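Local coordinates for probable secreted solute-binding lipoprotein (Streptomyces coelicolor, PDB 3I3V), which probably binds a solute outside the membrane as the lipid-tethered receptor component of an ABC-type import system, at residues C[9-14]-C[297-302]; C[50-55]-C[74-79]; C[62-67]-C[291-296]; C[85-90]-C[113-118]. All coordinates share one frame; numbering follows the deposited sequence.

Overall arrangement
All four contacts belong to one lobe, built on the sheet of strands 9-14, 41-46, 67-70 and 289-292. Contacts 1 and 3, with centres about 7 Å apart, share helix 294-298 and are buried; Asp66 of contact 3 joins them by binding Val11 N and Lys299. Contact 3 is mostly backbone and capping polarity, whereas contact 1 rests on one lysine-to-carbonyl bond. Contact 2 is also largely buried but has no hydrogen bond of its own, relying on aromatic and aliphatic packing. Contact 4, only partly buried, joins the turn into helix 89-93 to a loop through an aspartate that accepts two amides, a backbone bond and a valine pair. Trp291 of contact 3 touches contacts 2 and 4.

Contact 1 of 4, residues C[9-14]-C[297-302]; sequences TLVVHT and VRKIEQ
Lys299 reaches the start of strand 9-14 with its ammonium group, and NZ donates to the backbone O of Thr9 at 2.7 Å. The donor lies nearly along the C=O axis, with a C=O...N angle of 167°. Lys299 CG stands anti to its own carbonyl carbon, beside the backbone N (chi1 -52°), and from there the chain runs fully extended, so that Lys299 CD also passes 3.4 Å from Thr9 O. A second, apolar touch lies beside it, where Leu10 and Gln302 run by one another, oppositely directed, and Leu10 CG meets Gln302 CB at 4.1 Å. The bent Gln302 chain turns its OE1 to Asp8 N, just ahead of the strand. Strand 9-14 is an inner strand of the parallel part of the sheet in this lobe of the solute-binding fold, between 41-46 and 67-70, while Lys299 sits at the break between helices 294-298 and 300-310. The same ammonium forms a salt bridge with Asp66, whose carboxylate also accepts from Val11 N, and this buried acid probably favours the charged form of the lysine. An alanine in place of Lys299 takes the shared cation from Thr9 O and the Asp66 carboxylate, and would probably loosen the helix break from the strand. Farther out, Val303 and Phe306 of helix 300-310 pack against Leu10 and continue the apolar side of the contact.

Contact 2 of 4, residues C[50-55]-C[74-79]; sequences DLAQVY and DKTLAW
The indole of Trp79 and the phenol ring of Tyr55 cross obliquely, their planes 46° apart and the centroid of the Tyr55 ring 4.7 Å from that of the Trp79 six-membered ring. Tyr55 CD2 lies over one face of the indole, toward its rim, and comes to 3.5 Å from Trp79 CZ2. Thr76 CG2 lies against the opposite face, so helix 51-60 and its own segment sandwich the indole. Around the indole edge come Ala52, whose CA is 3.7 Å from Trp79 CZ2, and Leu51, whose CD2 is 4.3 Å from Trp79 CH2. Tyr55 reaches across with CG anti to the backbone N (chi1 173°), whereas Trp79 has CG beside its own N (chi1 -74°).

Next to the rings, the aliphatic part of Lys75 lies over Ala52 and crosses Gln53 obliquely. Lys75 CD presses on Ala52 CB at 3.4 Å, tight for two carbons, and its CE passes 3.9 Å from Gln53 OE1. The contact joins the N-terminal half of helix 51-60 to the segment after strand 67-70, within one lobe of the solute-binding fold. Polar ends find other partners: Tyr55 OH bonds to Ala84 O, while Trp79 NE1 and Lys75 NZ both reach the Glu56 carboxylate. Between the segments themselves the contact is packing without hydrogen bonds, while Glu56, one turn beyond Ala52, probably fixes the indole's rotation and draws the lysine chain over the helix.

Contact 3 of 4, residues C[62-67]-C[291-296]; sequences RKEADV and WISPNG
Strand 289-292 runs antiparallel to strand 67-70 at the edge of the sheet, and Val67 faces Ile292 as a non-hydrogen-bonded pair with CA atoms 4.8 Å apart. Val67 CA also approaches Trp291 O in a CA-H...O contact. Just beyond the pair, Ser293 N donates to Asp66 O at 3.2 Å, nearly straight at the hydrogen (N-H...O 172°) but from above the carbonyl plane. The chain then turns into helix 294-298, and Gly296 comes so close that its CA meets Asp66 O at 3.3 Å; a CB here would clash with that oxygen. Ser293, the N-cap residue, ties the helix start to the loop between helix 51-60 and strand 67-70, in this lobe of the solute-binding fold. With chi1 at 68°, Ser293 OG sits between its own N and carbonyl carbon, accepts from Gly296 N at 3.0 Å and donates to Ala65 O at 2.6 Å, on a lone pair in the carbonyl plane. Glu64 bends at chi2 to lay its carboxylate over the Asn295 amide group, the planes 13° apart, and Glu64 CG rests 3.7 Å from Ser293 CB. Glu64 OE1 takes a weak bond from Asn295 N and has a long, weak ion pair with Arg59. Asp66, with CG beside its backbone N, places CB 3.5 Å from Gly296 CA and sends OD2 to Val11 N and Lys299. One serine hydroxyl therefore serves both helix and loop, and the Glu64 acid, facing the N-H of Asn295 at the helix start, is probably favoured as the anion.

Contact 4 of 4, residues C[85-90]-C[113-118]; sequences TVDVKP and EGRVRA
A capped turn leads into helix 89-93, and Asp87, ahead of it, links it to the loop leading toward strand 122-131. With CG anti to its backbone N (chi1 -178°), Asp87 brings OD1 between two backbone amides. Lys89 N donates to it at 2.8 Å, the capping bond, and Val116 N of the other segment donates at 3.1 Å; the two donors come from opposite sides of the carboxylate plane, each well out of it. The other oxygen, OD2, comes up against the aliphatic part of Arg115, which crosses obliquely, 3.2 Å from Arg115 CG, while the guanidinium plane stands 89° from the carboxylate and its charged end goes to Asp81, Asp111 and Glu113. A return bond runs from Val88 N to Val116 O at 3.0 Å, in the carbonyl plane, so Val116 is gripped through both N and O. An alanine in place of Asp87 has no oxygen for Lys89 N or Val116 N, and the turn into the helix would probably be less firmly fixed to the loop.

These segments lie against the edge strand 289-292 of the four-stranded sheet in this lobe of the solute-binding fold, where Val86 bonds by its backbone to Ile292, and Thr85, Arg117 and Ala118 touch Trp291. Val116 fits between the side chains of Val88 and Lys89: Val116 CG1 meets Val88 CG1 at 3.6 Å and Val116 CG2 meets Lys89 CB at 3.6 Å. The Lys89 chain, extended as far as CE, passes Gly114 O with CD at 3.6 Å, and the bend at chi4 turns NZ to Asp93 in a salt bridge.

Contact 1 of 4, residues C[9-14]-C[297-302]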
# COMPACT_ATOMS: atom_id res chain seq x y z
N THR C 9 42.54 13.93 -16.32
CA THR C 9 43.58 14.91 -16.03
C THR C 9 42.99 16.26 -16.32
O THR C 9 42.83 16.63 -17.46
CB THR C 9 44.81 14.76 -16.91
OG1 THR C 9 45.55 13.62 -16.50
CG2 THR C 9 45.69 15.99 -16.79
N LEU C 10 42.67 17.00 -15.28
CA LEU C 10 42.08 18.30 -15.45
C LEU C 10 43.20 19.32 -15.35
O LEU C 10 43.87 19.34 -14.33
CB LEU C 10 41.08 18.54 -14.35
CG LEU C 10 39.76 19.25 -14.57
CD1 LEU C 10 39.46 20.19 -13.44
CD2 LEU C 10 39.77 19.96 -15.88
N VAL C 11 43.42 20.14 -16.38
CA VAL C 11 44.48 21.16 -16.31
C VAL C 11 43.79 22.49 -16.10
O VAL C 11 42.93 22.89 -16.88
CB VAL C 11 45.31 21.23 -17.61
CG1 VAL C 11 46.43 22.25 -17.46
CG2 VAL C 11 45.88 19.86 -17.95
N VAL C 12 44.20 23.19 -15.04
CA VAL C 12 43.63 24.47 -14.67
C VAL C 12 44.65 25.61 -14.76
O VAL C 12 45.68 25.58 -14.09
CB VAL C 12 43.09 24.41 -13.21
CG1 VAL C 12 42.58 25.78 -12.78
CG2 VAL C 12 42.00 23.37 -13.10
N HIS C 13 44.34 26.60 -15.59
CA HIS C 13 45.19 27.78 -15.77
C HIS C 13 44.61 28.84 -14.83
O HIS C 13 43.54 29.38 -15.09
CB HIS C 13 45.14 28.27 -17.22
CG HIS C 13 46.33 29.07 -17.63
ND1 HIS C 13 46.49 29.57 -18.89
CD2 HIS C 13 47.43 29.43 -16.92
CE1 HIS C 13 47.65 30.21 -18.97
NE2 HIS C 13 48.23 30.14 -17.79
N THR C 14 45.34 29.13 -13.75
CA THR C 14 44.88 30.03 -12.69
C THR C 14 45.81 31.16 -12.29
O THR C 14 47.02 31.02 -12.36
CB THR C 14 44.67 29.27 -11.39
OG1 THR C 14 44.20 27.95 -11.68
CG2 THR C 14 43.71 29.98 -10.49
N VAL C 297 35.84 21.35 -22.66
CA VAL C 297 34.56 20.79 -23.07
C VAL C 297 34.74 19.31 -23.38
O VAL C 297 33.86 18.50 -23.13
CB VAL C 297 33.99 21.50 -24.33
CG1 VAL C 297 32.94 20.62 -24.99
CG2 VAL C 297 33.36 22.84 -23.94
N ARG C 298 35.90 18.96 -23.93
CA ARG C 298 36.20 17.58 -24.26
C ARG C 298 36.22 16.76 -22.98
O ARG C 298 35.81 15.60 -22.98
CB ARG C 298 37.55 17.47 -24.97
CG ARG C 298 37.81 16.09 -25.58
CD ARG C 298 39.20 15.98 -26.19
NE ARG C 298 40.26 16.19 -25.21
CZ ARG C 298 40.85 17.37 -24.97
NH1 ARG C 298 40.49 18.44 -25.66
NH2 ARG C 298 41.80 17.46 -24.04
N LYS C 299 36.70 17.37 -21.91
CA LYS C 299 36.77 16.72 -20.60
C LYS C 299 35.68 17.29 -19.70
O LYS C 299 35.89 17.46 -18.51
CB LYS C 299 38.12 17.01 -19.92
CG LYS C 299 39.36 16.71 -20.75
CD LYS C 299 40.61 17.06 -19.96
CE LYS C 299 41.86 16.86 -20.79
NZ LYS C 299 43.09 17.32 -20.09
N ILE C 300 34.51 17.59 -20.27
CA ILE C 300 33.41 18.19 -19.51
C ILE C 300 32.93 17.36 -18.33
O ILE C 300 32.25 17.88 -17.45
CB ILE C 300 32.19 18.53 -20.41
CG1 ILE C 300 31.24 19.49 -19.68
CG2 ILE C 300 31.42 17.26 -20.75
CD1 ILE C 300 31.90 20.75 -19.15
N GLU C 301 33.26 16.07 -18.30
CA GLU C 301 32.84 15.25 -17.16
C GLU C 301 33.76 15.59 -15.98
O GLU C 301 33.29 15.73 -14.85
CB GLU C 301 32.90 13.75 -17.50
CG GLU C 301 34.07 13.29 -18.38
CD GLU C 301 33.93 13.71 -19.84
OE1 GLU C 301 32.88 13.43 -20.46
OE2 GLU C 301 34.87 14.33 -20.37
N GLN C 302 35.05 15.73 -16.25
CA GLN C 302 36.00 16.09 -15.19
C GLN C 302 35.68 17.51 -14.72
O GLN C 302 35.62 17.77 -13.52
CB GLN C 302 37.44 16.04 -15.71
CG GLN C 302 38.15 14.74 -15.41
CD GLN C 302 37.77 13.63 -16.36
OE1 GLN C 302 38.29 13.54 -17.48
NE2 GLN C 302 36.86 12.77 -15.91

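Contact 2 of 4, residues C[50-55]-C[74-79]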
# COMPACT_ATOMS: atom_id res chain seq x y z
N ASP C 50 49.72 38.35 -16.81
CA ASP C 50 49.88 37.85 -18.17
C ASP C 50 49.22 36.49 -18.44
O ASP C 50 49.55 35.82 -19.42
CB ASP C 50 51.37 37.75 -18.52
CG ASP C 50 52.10 36.72 -17.68
OD1 ASP C 50 53.28 36.43 -17.97
OD2 ASP C 50 51.50 36.18 -16.72
N LEU C 51 48.29 36.07 -17.60
CA LEU C 51 47.63 34.78 -17.82
C LEU C 51 46.83 34.79 -19.12
O LEU C 51 46.92 33.85 -19.92
CB LEU C 51 46.70 34.42 -16.64
CG LEU C 51 45.85 33.15 -16.77
CD1 LEU C 51 45.32 32.77 -15.41
CD2 LEU C 51 44.69 33.36 -17.76
N ALA C 52 46.04 35.84 -19.31
CA ALA C 52 45.23 35.98 -20.51
C ALA C 52 46.09 35.83 -21.77
O ALA C 52 45.71 35.12 -22.70
CB ALA C 52 44.53 37.33 -20.51
N GLN C 53 47.24 36.51 -21.80
CA GLN C 53 48.14 36.43 -22.96
C GLN C 53 48.66 35.01 -23.13
O GLN C 53 48.64 34.48 -24.23
CB GLN C 53 49.35 37.38 -22.79
CG GLN C 53 49.06 38.89 -22.86
CD GLN C 53 48.33 39.47 -21.64
OE1 GLN C 53 48.00 40.66 -21.61
NE2 GLN C 53 48.07 38.63 -20.63
N VAL C 54 49.12 34.41 -22.03
CA VAL C 54 49.65 33.06 -22.06
C VAL C 54 48.57 32.07 -22.47
O VAL C 54 48.85 31.11 -23.19
CB VAL C 54 50.19 32.63 -20.69
CG1 VAL C 54 50.72 31.19 -20.75
CG2 VAL C 54 51.28 33.59 -20.26
N TYR C 55 47.34 32.29 -22.01
CA TYR C 55 46.25 31.40 -22.37
C TYR C 55 45.95 31.49 -23.88
O TYR C 55 45.71 30.47 -24.52
CB TYR C 55 44.99 31.72 -21.58
CG TYR C 55 43.79 30.93 -22.04
CD1 TYR C 55 43.63 29.59 -21.68
CD2 TYR C 55 42.84 31.50 -22.88
CE1 TYR C 55 42.55 28.85 -22.15
CE2 TYR C 55 41.76 30.77 -23.35
CZ TYR C 55 41.62 29.44 -22.98
OH TYR C 55 40.55 28.72 -23.45
N ASP C 74 39.20 44.05 -19.78
CA ASP C 74 39.38 44.27 -21.21
C ASP C 74 39.64 43.04 -22.09
O ASP C 74 38.83 42.70 -22.95
CB ASP C 74 40.49 45.29 -21.46
CG ASP C 74 40.57 45.72 -22.91
OD1 ASP C 74 41.62 45.50 -23.55
OD2 ASP C 74 39.56 46.28 -23.42
N LYS C 75 40.77 42.38 -21.87
CA LYS C 75 41.14 41.21 -22.66
C LYS C 75 40.19 40.01 -22.59
O LYS C 75 39.77 39.51 -23.63
CB LYS C 75 42.56 40.76 -22.31
CG LYS C 75 43.07 39.60 -23.14
CD LYS C 75 44.60 39.50 -23.15
CE LYS C 75 45.19 40.31 -24.27
NZ LYS C 75 44.69 39.81 -25.58
N THR C 76 39.86 39.54 -21.39
CA THR C 76 38.98 38.38 -21.25
C THR C 76 37.55 38.73 -21.63
O THR C 76 36.71 37.85 -21.79
CB THR C 76 39.00 37.80 -19.79
OG1 THR C 76 38.45 38.75 -18.87
CG2 THR C 76 40.43 37.46 -19.38
N LEU C 77 37.28 40.01 -21.80
CA LEU C 77 35.96 40.50 -22.18
C LEU C 77 35.69 40.12 -23.64
O LEU C 77 34.55 40.11 -24.09
CB LEU C 77 35.94 42.01 -22.01
CG LEU C 77 34.79 42.79 -21.37
CD1 LEU C 77 33.98 41.93 -20.44
CD2 LEU C 77 35.39 43.98 -20.64
N ALA C 78 36.76 39.79 -24.36
CA ALA C 78 36.67 39.43 -25.78
C ALA C 78 36.70 37.93 -26.05
O ALA C 78 36.55 37.52 -27.20
CB ALA C 78 37.80 40.11 -26.55
N TRP C 79 36.91 37.12 -25.02
CA TRP C 79 36.99 35.67 -25.20
C TRP C 79 35.71 34.98 -25.64
O TRP C 79 35.74 34.08 -26.46
CB TRP C 79 37.48 35.00 -23.91
CG TRP C 79 38.94 35.19 -23.63
CD1 TRP C 79 39.86 35.80 -24.44
CD2 TRP C 79 39.67 34.69 -22.50
NE1 TRP C 79 41.12 35.70 -23.89
CE2 TRP C 79 41.02 35.03 -22.70
CE3 TRP C 79 39.30 33.99 -21.34
CZ2 TRP C 79 42.02 34.69 -21.77
CZ3 TRP C 79 40.30 33.66 -20.42
CH2 TRP C 79 41.64 34.01 -20.65

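Contact 3 of 4, residues C[62-67]-C[291-296]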
# COMPACT_ATOMS: atom_id res chain seq x y z
N ARG C 62 46.37 25.07 -29.82
CA ARG C 62 45.44 23.98 -29.54
C ARG C 62 45.89 23.08 -28.39
O ARG C 62 45.83 21.85 -28.49
CB ARG C 62 45.21 23.14 -30.80
CG ARG C 62 44.60 23.93 -31.94
CD ARG C 62 44.40 23.05 -33.16
NE ARG C 62 43.95 23.83 -34.31
CZ ARG C 62 42.80 24.49 -34.35
NH1 ARG C 62 41.99 24.47 -33.30
NH2 ARG C 62 42.47 25.19 -35.42
N LYS C 63 46.34 23.69 -27.30
CA LYS C 63 46.76 22.94 -26.13
C LYS C 63 46.53 23.74 -24.85
O LYS C 63 47.28 23.63 -23.89
CB LYS C 63 48.23 22.53 -26.26
CG LYS C 63 49.23 23.68 -26.31
CD LYS C 63 50.66 23.17 -26.55
CE LYS C 63 51.71 24.29 -26.50
NZ LYS C 63 51.80 24.95 -25.15
N GLU C 64 45.46 24.55 -24.84
CA GLU C 64 45.13 25.38 -23.69
C GLU C 64 44.53 24.57 -22.55
O GLU C 64 43.97 23.49 -22.76
CB GLU C 64 44.15 26.49 -24.09
CG GLU C 64 42.71 26.05 -24.33
CD GLU C 64 42.52 25.30 -25.64
OE1 GLU C 64 41.37 24.92 -25.96
OE2 GLU C 64 43.52 25.11 -26.36
N ALA C 65 44.66 25.10 -21.33
CA ALA C 65 44.12 24.45 -20.14
C ALA C 65 42.63 24.17 -20.33
O ALA C 65 41.98 24.78 -21.18
CB ALA C 65 44.34 25.34 -18.93
N ASP C 66 42.09 23.25 -19.52
CA ASP C 66 40.67 22.88 -19.59
C ASP C 66 39.77 23.89 -18.88
O ASP C 66 38.61 24.10 -19.27
CB ASP C 66 40.47 21.50 -18.96
CG ASP C 66 41.39 20.46 -19.54
OD1 ASP C 66 41.31 20.22 -20.77
OD2 ASP C 66 42.20 19.87 -18.78
N VAL C 67 40.31 24.51 -17.83
CA VAL C 67 39.57 25.49 -17.04
C VAL C 67 40.48 26.66 -16.75
O VAL C 67 41.67 26.49 -16.46
CB VAL C 67 39.11 24.89 -15.69
CG1 VAL C 67 38.46 25.96 -14.84
CG2 VAL C 67 38.14 23.73 -15.91
N TRP C 291 36.36 29.74 -16.16
CA TRP C 291 36.05 29.71 -17.59
C TRP C 291 36.32 28.31 -18.13
O TRP C 291 37.22 27.62 -17.65
CB TRP C 291 36.91 30.72 -18.36
CG TRP C 291 36.83 32.13 -17.86
CD1 TRP C 291 37.18 32.59 -16.62
CD2 TRP C 291 36.42 33.28 -18.61
NE1 TRP C 291 37.02 33.95 -16.56
CE2 TRP C 291 36.56 34.41 -17.77
CE3 TRP C 291 35.95 33.48 -19.92
CZ2 TRP C 291 36.25 35.70 -18.18
CZ3 TRP C 291 35.65 34.76 -20.34
CH2 TRP C 291 35.80 35.86 -19.47
N ILE C 292 35.55 27.89 -19.13
CA ILE C 292 35.77 26.57 -19.71
C ILE C 292 36.23 26.69 -21.16
O ILE C 292 35.61 27.37 -21.96
CB ILE C 292 34.50 25.70 -19.67
CG1 ILE C 292 34.06 25.50 -18.22
CG2 ILE C 292 34.77 24.35 -20.33
CD1 ILE C 292 32.92 24.52 -18.05
N SER C 293 37.34 26.04 -21.48
CA SER C 293 37.88 26.10 -22.83
C SER C 293 37.32 24.99 -23.70
O SER C 293 36.68 24.06 -23.20
CB SER C 293 39.39 25.97 -22.80
OG SER C 293 39.73 24.66 -22.39
N PRO C 294 37.53 25.08 -25.02
CA PRO C 294 37.02 24.00 -25.88
C PRO C 294 37.66 22.67 -25.48
O PRO C 294 37.02 21.63 -25.53
CB PRO C 294 37.41 24.46 -27.28
CG PRO C 294 37.19 25.97 -27.17
CD PRO C 294 37.84 26.28 -25.82
N ASN C 295 38.93 22.72 -25.07
CA ASN C 295 39.62 21.51 -24.62
C ASN C 295 38.91 20.98 -23.38
O ASN C 295 38.74 19.77 -23.21
CB ASN C 295 41.07 21.83 -24.26
CG ASN C 295 42.02 21.68 -25.42
OD1 ASN C 295 43.22 21.93 -25.27
ND2 ASN C 295 41.51 21.27 -26.57
N GLY C 296 38.51 21.91 -22.52
CA GLY C 296 37.82 21.56 -21.29
C GLY C 296 36.49 20.91 -21.59
O GLY C 296 36.06 20.03 -20.85

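Contact 4 of 4, residues C[85-90]-C[113-118]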
# COMPACT_ATOMS: atom_id res chain seq x y z
N THR C 85 36.73 30.94 -25.39
CA THR C 85 36.09 30.38 -24.21
C THR C 85 34.60 30.13 -24.54
O THR C 85 33.96 30.98 -25.15
CB THR C 85 36.28 31.37 -23.04
OG1 THR C 85 37.23 30.83 -22.12
CG2 THR C 85 34.99 31.69 -22.37
N VAL C 86 34.05 28.99 -24.13
CA VAL C 86 32.66 28.67 -24.46
C VAL C 86 31.59 29.25 -23.52
O VAL C 86 31.86 29.58 -22.37
CB VAL C 86 32.43 27.13 -24.57
CG1 VAL C 86 33.36 26.54 -25.63
CG2 VAL C 86 32.65 26.45 -23.22
N ASP C 87 30.36 29.36 -24.05
CA ASP C 87 29.22 29.87 -23.30
C ASP C 87 29.01 28.90 -22.15
O ASP C 87 28.89 27.69 -22.36
CB ASP C 87 27.96 29.92 -24.16
CG ASP C 87 26.76 30.50 -23.42
OD1 ASP C 87 26.86 30.73 -22.19
OD2 ASP C 87 25.71 30.73 -24.06
N VAL C 88 28.94 29.44 -20.94
CA VAL C 88 28.78 28.62 -19.76
C VAL C 88 27.34 28.52 -19.25
O VAL C 88 27.05 27.73 -18.36
CB VAL C 88 29.75 29.14 -18.66
CG1 VAL C 88 28.99 29.68 -17.46
CG2 VAL C 88 30.70 28.05 -18.27
N LYS C 89 26.43 29.30 -19.83
CA LYS C 89 25.03 29.25 -19.40
C LYS C 89 24.40 27.85 -19.49
O LYS C 89 23.66 27.44 -18.59
CB LYS C 89 24.16 30.22 -20.21
CG LYS C 89 22.67 30.06 -19.92
CD LYS C 89 21.83 31.16 -20.55
CE LYS C 89 20.35 30.97 -20.22
NZ LYS C 89 20.10 30.90 -18.75
N PRO C 90 24.68 27.10 -20.58
CA PRO C 90 24.11 25.76 -20.71
C PRO C 90 24.47 24.94 -19.48
O PRO C 90 23.70 24.09 -19.03
CB PRO C 90 24.78 25.21 -21.97
CG PRO C 90 24.96 26.44 -22.79
CD PRO C 90 25.45 27.45 -21.79
N GLU C 113 24.35 38.90 -25.73
CA GLU C 113 23.68 37.75 -26.34
C GLU C 113 23.10 36.77 -25.32
O GLU C 113 22.66 35.68 -25.68
CB GLU C 113 24.64 36.98 -27.25
CG GLU C 113 25.01 37.69 -28.54
CD GLU C 113 25.92 38.86 -28.30
OE1 GLU C 113 26.99 38.66 -27.69
OE2 GLU C 113 25.56 39.99 -28.72
N GLY C 114 23.09 37.17 -24.05
CA GLY C 114 22.55 36.29 -23.02
C GLY C 114 23.49 35.13 -22.75
O GLY C 114 23.08 34.08 -22.23
N ARG C 115 24.76 35.30 -23.10
CA ARG C 115 25.76 34.27 -22.86
C ARG C 115 26.46 34.55 -21.54
O ARG C 115 26.74 35.70 -21.21
CB ARG C 115 26.80 34.26 -23.99
CG ARG C 115 26.31 33.64 -25.29
CD ARG C 115 27.39 33.66 -26.38
NE ARG C 115 27.84 35.02 -26.68
CZ ARG C 115 28.47 35.36 -27.79
NH1 ARG C 115 28.73 34.44 -28.72
NH2 ARG C 115 28.85 36.61 -27.98
N VAL C 116 26.72 33.50 -20.76
CA VAL C 116 27.42 33.67 -19.49
C VAL C 116 28.89 33.38 -19.73
O VAL C 116 29.28 32.24 -20.02
CB VAL C 116 26.87 32.72 -18.42
CG1 VAL C 116 27.58 32.98 -17.09
CG2 VAL C 116 25.37 32.94 -18.27
N ARG C 117 29.72 34.41 -19.62
CA ARG C 117 31.15 34.28 -19.87
C ARG C 117 31.83 33.24 -18.99
O ARG C 117 32.64 32.44 -19.48
CB ARG C 117 31.84 35.63 -19.66
CG ARG C 117 31.18 36.77 -20.40
CD ARG C 117 31.83 38.07 -19.99
NE ARG C 117 31.05 39.24 -20.38
CZ ARG C 117 31.18 39.88 -21.53
NH1 ARG C 117 32.07 39.48 -22.43
NH2 ARG C 117 30.42 40.95 -21.78
N ALA C 118 31.50 33.24 -17.70
CA ALA C 118 32.12 32.29 -16.78
C ALA C 118 31.29 32.02 -15.53
O ALA C 118 30.26 32.64 -15.32
CB ALA C 118 33.50 32.81 -16.37